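Local atomic coordinates of paraflagellar rod component (Trypanosoma brucei, PDB entry 2Q0X), a protein that is of unknown function but adopts the alpha/beta hydrolase fold and is named as a component of the paraflagellar rod. Residues Lys181-Pro186 / Glu271-Leu276. Numbering follows the deposited sequence.
Sequences KHYDIP and ELRRVL
Asp184 and Arg273 form a side-on salt bridge, with NE and NH2 of the arginine each taking one carboxylate oxygen. Arg273 NE lies 2.7 Å from Asp184 OD2, with OD2 close to the guanidinium plane. Arg273 NH2 reaches the syn lone pair of Asp184 OD1 at 3.1 Å. The two planes are 36° apart, which makes the pairing twisted rather than flat. Asp184 CG sits between its backbone N and carbonyl carbon (chi1 45°), a position from which OD1 can meet Ile185 N and lie over the centre of the Tyr183 ring. Ile185 N donates to Asp184 OD1 at 2.8 Å, from above the carboxylate plane. OD1 therefore accepts two bonds, which help fix the rotation of the carboxylate. A water donates to both Asp184 OD2 and Glu271 O and bridges the two segments.

Arg273 NH2 also donates a weak bond to Tyr183 OH, 2.9 Å away. The ring and guanidinium planes are nearly perpendicular, at 86°. The phenol OH is also hydrogen-bonded to Glu202. Arg273 NH1 donates to Val143 O and Thr199 OG1, so the buried guanidinium is held by several partners.

In this alpha/beta hydrolase fold, 181-186 belongs to the loop between helices 154-170 and 189-193. Segment 271-276 includes the turn of a small hairpin, strands 268-269 and 275-277, after strand 260-264 at one edge of the main sheet. The contact thus joins the mainly helical stretch that follows strand 135-143 and precedes strand 227-232 in the chain to this hairpin.

Aliphatic carbons pack against both arginines. Ile185 CD1 lies over one face of the Arg273 guanidinium, offset toward the rim, 3.7 Å from CZ. Pro186 CG covers one face of the Arg274 guanidinium and comes 3.5 Å from NH1. Separately, Asp184 CB meets Leu272 CD2 at 3.9 Å. Arg274 also packs on Tyr25 of the second subunit.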
# COMPACT_ATOMS: atom_id res chain seq x y z
N LYS A 181 0.64 -8.29 -21.67
CA LYS A 181 1.05 -9.22 -22.72
C LYS A 181 2.57 -9.19 -22.92
O LYS A 181 3.16 -10.14 -23.42
CB LYS A 181 0.26 -8.96 -24.03
CG LYS A 181 1.00 -8.20 -25.13
CD LYS A 181 0.13 -7.97 -26.36
CE LYS A 181 -0.89 -6.84 -26.17
NZ LYS A 181 -2.29 -7.32 -25.91
N HIS A 182 3.21 -8.12 -22.46
CA HIS A 182 4.65 -7.94 -22.61
C HIS A 182 5.49 -8.28 -21.37
O HIS A 182 6.71 -8.38 -21.47
CB HIS A 182 4.93 -6.51 -23.09
CG HIS A 182 4.57 -6.29 -24.53
ND1 HIS A 182 3.51 -5.51 -24.92
CD2 HIS A 182 5.11 -6.79 -25.67
CE1 HIS A 182 3.43 -5.51 -26.24
NE2 HIS A 182 4.39 -6.28 -26.72
N TYR A 183 4.86 -8.46 -20.21
CA TYR A 183 5.58 -8.94 -19.03
C TYR A 183 4.66 -9.83 -18.22
O TYR A 183 3.45 -9.77 -18.41
CB TYR A 183 6.10 -7.78 -18.17
CG TYR A 183 7.34 -8.12 -17.35
CD1 TYR A 183 8.52 -8.47 -17.97
CD2 TYR A 183 7.30 -8.12 -15.96
CE1 TYR A 183 9.65 -8.79 -17.24
CE2 TYR A 183 8.41 -8.43 -15.22
CZ TYR A 183 9.59 -8.77 -15.85
OH TYR A 183 10.70 -9.08 -15.11
N ASP A 184 5.22 -10.66 -17.34
CA ASP A 184 4.42 -11.62 -16.55
C ASP A 184 4.05 -11.12 -15.15
O ASP A 184 2.88 -11.03 -14.81
CB ASP A 184 5.10 -13.00 -16.47
CG ASP A 184 6.59 -12.92 -16.18
OD1 ASP A 184 7.09 -11.82 -15.91
OD2 ASP A 184 7.25 -13.97 -16.22
N ILE A 185 5.05 -10.82 -14.33
CA ILE A 185 4.82 -10.32 -12.98
C ILE A 185 4.19 -8.92 -13.11
O ILE A 185 4.57 -8.17 -14.01
CB ILE A 185 6.16 -10.28 -12.21
CG1 ILE A 185 6.66 -11.72 -11.97
CG2 ILE A 185 6.02 -9.50 -10.89
CD1 ILE A 185 8.10 -11.78 -11.50
N PRO A 186 3.22 -8.58 -12.23
CA PRO A 186 2.65 -7.22 -12.30
C PRO A 186 3.67 -6.10 -12.08
O PRO A 186 4.43 -6.11 -11.10
CB PRO A 186 1.58 -7.23 -11.21
CG PRO A 186 1.26 -8.65 -10.98
CD PRO A 186 2.54 -9.39 -11.21
N GLU A 271 2.55 -19.94 -13.72
CA GLU A 271 3.31 -19.80 -14.95
C GLU A 271 3.54 -18.33 -15.29
O GLU A 271 3.94 -18.00 -16.40
CB GLU A 271 2.58 -20.50 -16.11
N LEU A 272 3.31 -17.44 -14.33
CA LEU A 272 3.60 -16.00 -14.50
C LEU A 272 4.65 -15.53 -13.50
O LEU A 272 4.75 -14.35 -13.17
CB LEU A 272 2.31 -15.19 -14.41
CG LEU A 272 1.30 -15.47 -15.53
CD1 LEU A 272 -0.06 -14.91 -15.17
CD2 LEU A 272 1.75 -14.93 -16.88
N ARG A 273 5.44 -16.49 -13.02
CA ARG A 273 6.59 -16.26 -12.12
C ARG A 273 6.19 -15.66 -10.78
O ARG A 273 6.94 -14.89 -10.19
CB ARG A 273 7.67 -15.42 -12.81
CG ARG A 273 8.37 -16.16 -13.93
CD ARG A 273 9.67 -15.53 -14.31
NE ARG A 273 9.50 -14.13 -14.73
CZ ARG A 273 10.20 -13.11 -14.24
NH1 ARG A 273 11.14 -13.31 -13.34
NH2 ARG A 273 9.96 -11.89 -14.67
N ARG A 274 5.00 -16.05 -10.30
CA ARG A 274 4.50 -15.64 -9.01
C ARG A 274 4.53 -16.81 -8.03
O ARG A 274 4.18 -17.92 -8.38
CB ARG A 274 3.08 -15.10 -9.18
CG ARG A 274 3.00 -13.97 -10.22
CD ARG A 274 2.32 -12.73 -9.66
NE ARG A 274 0.94 -12.60 -10.13
CZ ARG A 274 0.03 -11.78 -9.60
NH1 ARG A 274 0.32 -11.02 -8.54
NH2 ARG A 274 -1.18 -11.74 -10.13
N VAL A 275 4.96 -16.55 -6.81
CA VAL A 275 4.96 -17.58 -5.78
C VAL A 275 3.53 -17.70 -5.23
O VAL A 275 2.94 -16.72 -4.75
CB VAL A 275 6.00 -17.28 -4.67
CG1 VAL A 275 5.88 -18.27 -3.52
CG2 VAL A 275 7.40 -17.33 -5.25
N LEU A 276 2.96 -18.89 -5.37
CA LEU A 276 1.66 -19.21 -4.81
C LEU A 276 1.82 -19.71 -3.38
O LEU A 276 0.99 -19.45 -2.52
CB LEU A 276 0.96 -20.28 -5.66
CG LEU A 276 0.72 -19.94 -7.13
CD1 LEU A 276 0.11 -21.16 -7.87
CD2 LEU A 276 -0.19 -18.71 -7.27
O HOH W 1 6.03 -16.31 -17.62